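Local coordinates for histidine-containing phosphotransfer protein (Zea mays, PDB 1WN0) that probably relays phosphoryl groups from cytokinin sensor histidine kinases to response regulators in the multistep His-to-Asp phosphorelay of maize, at residues Q28-Q31 against M32-E35; Q34-G37 against G38-G41. One frame throughout, in Å; residues are numbered along the deposited sequence.

Interaction 1: residues Q28-Q31 against M32-E35; sequences QQLQ and MLQE
Q31 and Q34 make the tight side of this helical turn, two glutamines running side by side with their amide planes 25° apart. The bend of Q31 at chi2 (18°) brings NE2 within 3.3 Å of CB of Q34, an approach to aliphatic carbon. Nearby, CB of L33 presses on the carbonyl oxygen of L30 at 3.0 Å, while the CD2 methyls of L30 and L33 meet at 4.3 Å. V43 of helix 42-64 touches L30, Q31 and Q34, and M134 of helix 110-138 also packs on the buried Q31.

The solvent side is looser. M32, bent at chi2 and chi3, brings its CE to 3.5 Å from OE1 of Q28, and both residues are exposed. E35 lays its CG against the carbonyl oxygen of Q31, and its chain stays extended beyond that atom.

Backbone bonds hold both sides together: M32 N to Q28 O is 3.0 Å and E35 N to Q31 O is 3.1 Å. L33 N is held less firmly, through weak bonds to both Q29 O and L30 O. This is the last part of a peripheral helix, one flank (L30, Q31) packed on the helical bundle of an HPt protein, the other (Q28, M32, E35) exposed.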
# COMPACT_ATOMS: atom_id res chain seq x y z
N GLN A 28 -11.96 -7.35 3.35
CA GLN A 28 -13.25 -8.06 3.25
C GLN A 28 -14.42 -7.18 3.71
O GLN A 28 -15.51 -7.13 3.11
CB GLN A 28 -13.17 -9.28 4.17
CG GLN A 28 -14.43 -10.23 4.16
CD GLN A 28 -14.19 -11.49 3.34
OE1 GLN A 28 -14.89 -11.69 2.33
NE2 GLN A 28 -13.17 -12.33 3.73
N GLN A 29 -14.17 -6.54 4.85
CA GLN A 29 -15.15 -5.65 5.49
C GLN A 29 -15.46 -4.47 4.53
O GLN A 29 -16.59 -4.08 4.33
CB GLN A 29 -14.60 -5.20 6.84
CG GLN A 29 -15.65 -4.95 7.90
CD GLN A 29 -15.58 -3.51 8.46
OE1 GLN A 29 -16.24 -2.57 7.97
NE2 GLN A 29 -14.78 -3.35 9.50
N LEU A 30 -14.44 -4.01 3.86
CA LEU A 30 -14.59 -2.93 2.90
C LEU A 30 -15.48 -3.27 1.76
O LEU A 30 -16.28 -2.47 1.36
CB LEU A 30 -13.24 -2.55 2.32
CG LEU A 30 -12.74 -1.21 2.63
CD1 LEU A 30 -11.52 -0.98 1.74
CD2 LEU A 30 -13.79 -0.24 2.32
N GLN A 31 -15.29 -4.45 1.21
CA GLN A 31 -15.92 -4.82 -0.01
C GLN A 31 -17.33 -5.23 0.28
O GLN A 31 -18.20 -5.21 -0.58
CB GLN A 31 -15.14 -6.01 -0.63
CG GLN A 31 -15.02 -6.10 -2.21
CD GLN A 31 -15.29 -4.86 -3.09
OE1 GLN A 31 -14.41 -4.03 -3.34
NE2 GLN A 31 -16.48 -4.80 -3.66
N MET A 32 -17.57 -5.68 1.50
CA MET A 32 -18.96 -5.99 1.97
C MET A 32 -19.82 -4.68 1.84
O MET A 32 -20.98 -4.70 1.51
CB MET A 32 -18.95 -6.59 3.42
CG MET A 32 -19.64 -7.98 3.70
SD MET A 32 -19.72 -9.42 2.40
CE MET A 32 -17.80 -9.73 1.98
N LEU A 33 -19.17 -3.54 2.05
CA LEU A 33 -19.78 -2.25 1.88
C LEU A 33 -20.17 -2.00 0.42
O LEU A 33 -21.24 -1.52 0.20
CB LEU A 33 -18.80 -1.19 2.38
CG LEU A 33 -19.04 -0.19 3.52
CD1 LEU A 33 -20.23 -0.60 4.54
CD2 LEU A 33 -17.65 0.24 4.18
N GLN A 34 -19.30 -2.29 -0.55
CA GLN A 34 -19.53 -2.02 -1.99
C GLN A 34 -20.66 -2.91 -2.50
O GLN A 34 -21.48 -2.45 -3.29
CB GLN A 34 -18.20 -2.17 -2.78
CG GLN A 34 -18.02 -1.84 -4.36
CD GLN A 34 -18.45 -0.39 -4.96
OE1 GLN A 34 -17.79 0.73 -4.79
NE2 GLN A 34 -19.50 -0.48 -5.77
N GLU A 35 -20.75 -4.14 -1.97
CA GLU A 35 -21.72 -5.17 -2.42
C GLU A 35 -23.16 -4.87 -1.90
O GLU A 35 -24.13 -5.47 -2.35
CB GLU A 35 -21.24 -6.62 -2.02
CG GLU A 35 -20.00 -7.16 -2.80
CD GLU A 35 -19.69 -8.69 -2.69
OE1 GLU A 35 -18.58 -9.11 -3.17
OE2 GLU A 35 -20.53 -9.50 -2.18

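Interaction 2: residues Q34-G37 against G38-G41; sequences QEDG and GTPG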
# COMPACT_ATOMS: atom_id res chain seq x y z
N GLN A 34 -19.30 -2.29 -0.55
CA GLN A 34 -19.53 -2.02 -1.99
C GLN A 34 -20.66 -2.91 -2.50
O GLN A 34 -21.48 -2.45 -3.29
CB GLN A 34 -18.20 -2.17 -2.78
CG GLN A 34 -18.02 -1.84 -4.36
CD GLN A 34 -18.45 -0.39 -4.96
OE1 GLN A 34 -17.79 0.73 -4.79
NE2 GLN A 34 -19.50 -0.48 -5.77
N GLU A 35 -20.75 -4.14 -1.97
CA GLU A 35 -21.72 -5.17 -2.42
C GLU A 35 -23.16 -4.87 -1.90
O GLU A 35 -24.13 -5.47 -2.35
CB GLU A 35 -21.24 -6.62 -2.02
CG GLU A 35 -20.00 -7.16 -2.80
CD GLU A 35 -19.69 -8.69 -2.69
OE1 GLU A 35 -18.58 -9.11 -3.17
OE2 GLU A 35 -20.53 -9.50 -2.18
N ASP A 36 -23.29 -3.92 -0.96
CA ASP A 36 -24.58 -3.47 -0.42
C ASP A 36 -24.91 -2.15 -1.17
O ASP A 36 -24.06 -1.26 -1.33
CB ASP A 36 -24.44 -3.45 1.16
CG ASP A 36 -24.62 -2.02 1.85
OD1 ASP A 36 -23.66 -1.12 1.93
OD2 ASP A 36 -25.74 -1.81 2.42
N GLY A 37 -26.13 -1.98 -1.66
CA GLY A 37 -26.43 -0.71 -2.32
C GLY A 37 -25.79 0.56 -1.70
O GLY A 37 -25.22 1.36 -2.41
N GLY A 38 -25.85 0.71 -0.37
CA GLY A 38 -26.13 2.01 0.26
C GLY A 38 -24.95 2.93 0.59
O GLY A 38 -25.14 3.92 1.32
N THR A 39 -23.76 2.62 0.03
CA THR A 39 -22.60 3.46 0.22
C THR A 39 -21.83 3.79 -1.06
O THR A 39 -20.67 3.43 -1.17
CB THR A 39 -21.69 2.78 1.32
OG1 THR A 39 -22.42 2.70 2.56
CG2 THR A 39 -20.61 3.75 1.71
N PRO A 40 -22.48 4.46 -2.03
CA PRO A 40 -21.92 4.45 -3.38
C PRO A 40 -20.68 5.32 -3.44
O PRO A 40 -20.71 6.45 -2.92
CB PRO A 40 -23.06 4.99 -4.32
CG PRO A 40 -23.98 5.72 -3.40
CD PRO A 40 -23.76 5.20 -1.99
N GLY A 41 -19.67 4.76 -4.09
CA GLY A 41 -18.41 5.39 -4.44
C GLY A 41 -17.38 5.35 -3.31
O GLY A 41 -16.21 5.87 -3.51
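D36 and T39 are the end residues of a type I beta turn whose two corners are the glycines G37 and G38. The polar backbone contacts come first. A single weak hydrogen bond links the two halves of the loop, from T39 N to G37 O at 3.1 Å, and its N-H...O angle of 121° shows how bent it is. The bond that often closes such a turn is absent, since D36 O lies 4.1 Å from T39 N. D36 O comes much nearer to G38 N, at 2.8 Å, but the angle there is too poor for a bond. The turn is therefore shaped by its backbone torsions more than by a strong closing bond.

Side-chain polar contacts are equally slack. The carboxylate of D36 lies near the amide of G38, with OD1 at 3.7 Å and OD2 at 3.8 Å from G38 N, so neither oxygen is clearly preferred and the approach is at most electrostatic. T39 holds its OG1 beside its own backbone N (chi1 -62°), which leaves this hydroxyl 4.1 Å from OD1 of D36, the two side chains meeting at a slant.

The remaining contact is a van der Waals one: CD of P40 lies 4.1 Å from O of G37, a grazing touch.

Beyond the proline, G41 takes a positive phi of 84°, a conformation easily reached by glycine, and occupies the N-cap position. The whole is an exposed connection: the chain leaves helix 25-34, reverses through the D36-T39 turn, the centre of the contact lying about 23 Å from the centre of the chain, and enters the long helix 42-64 directly after G41.

In the fold
Interactions 1 and 2 are consecutive in the chain and share Q34 and E35, with centres about 8 Å apart on the same side of the molecule. Neither is a true core contact. Interaction 1 is partly buried, because one flank of helix 25-34 meets helices 10-19, 42-64 and 110-138; interaction 2 lies at the surface, farther from the centre of the chain. Their chemistry follows this placement. Helical backbone bonding and close side-chain packing mark residues 28-35, whereas residues 34-41 rely on glycine-rich turn geometry, one weak bond and distant polar approaches. Together they illustrate how regular helical order gives way to a loop leading into the next helix.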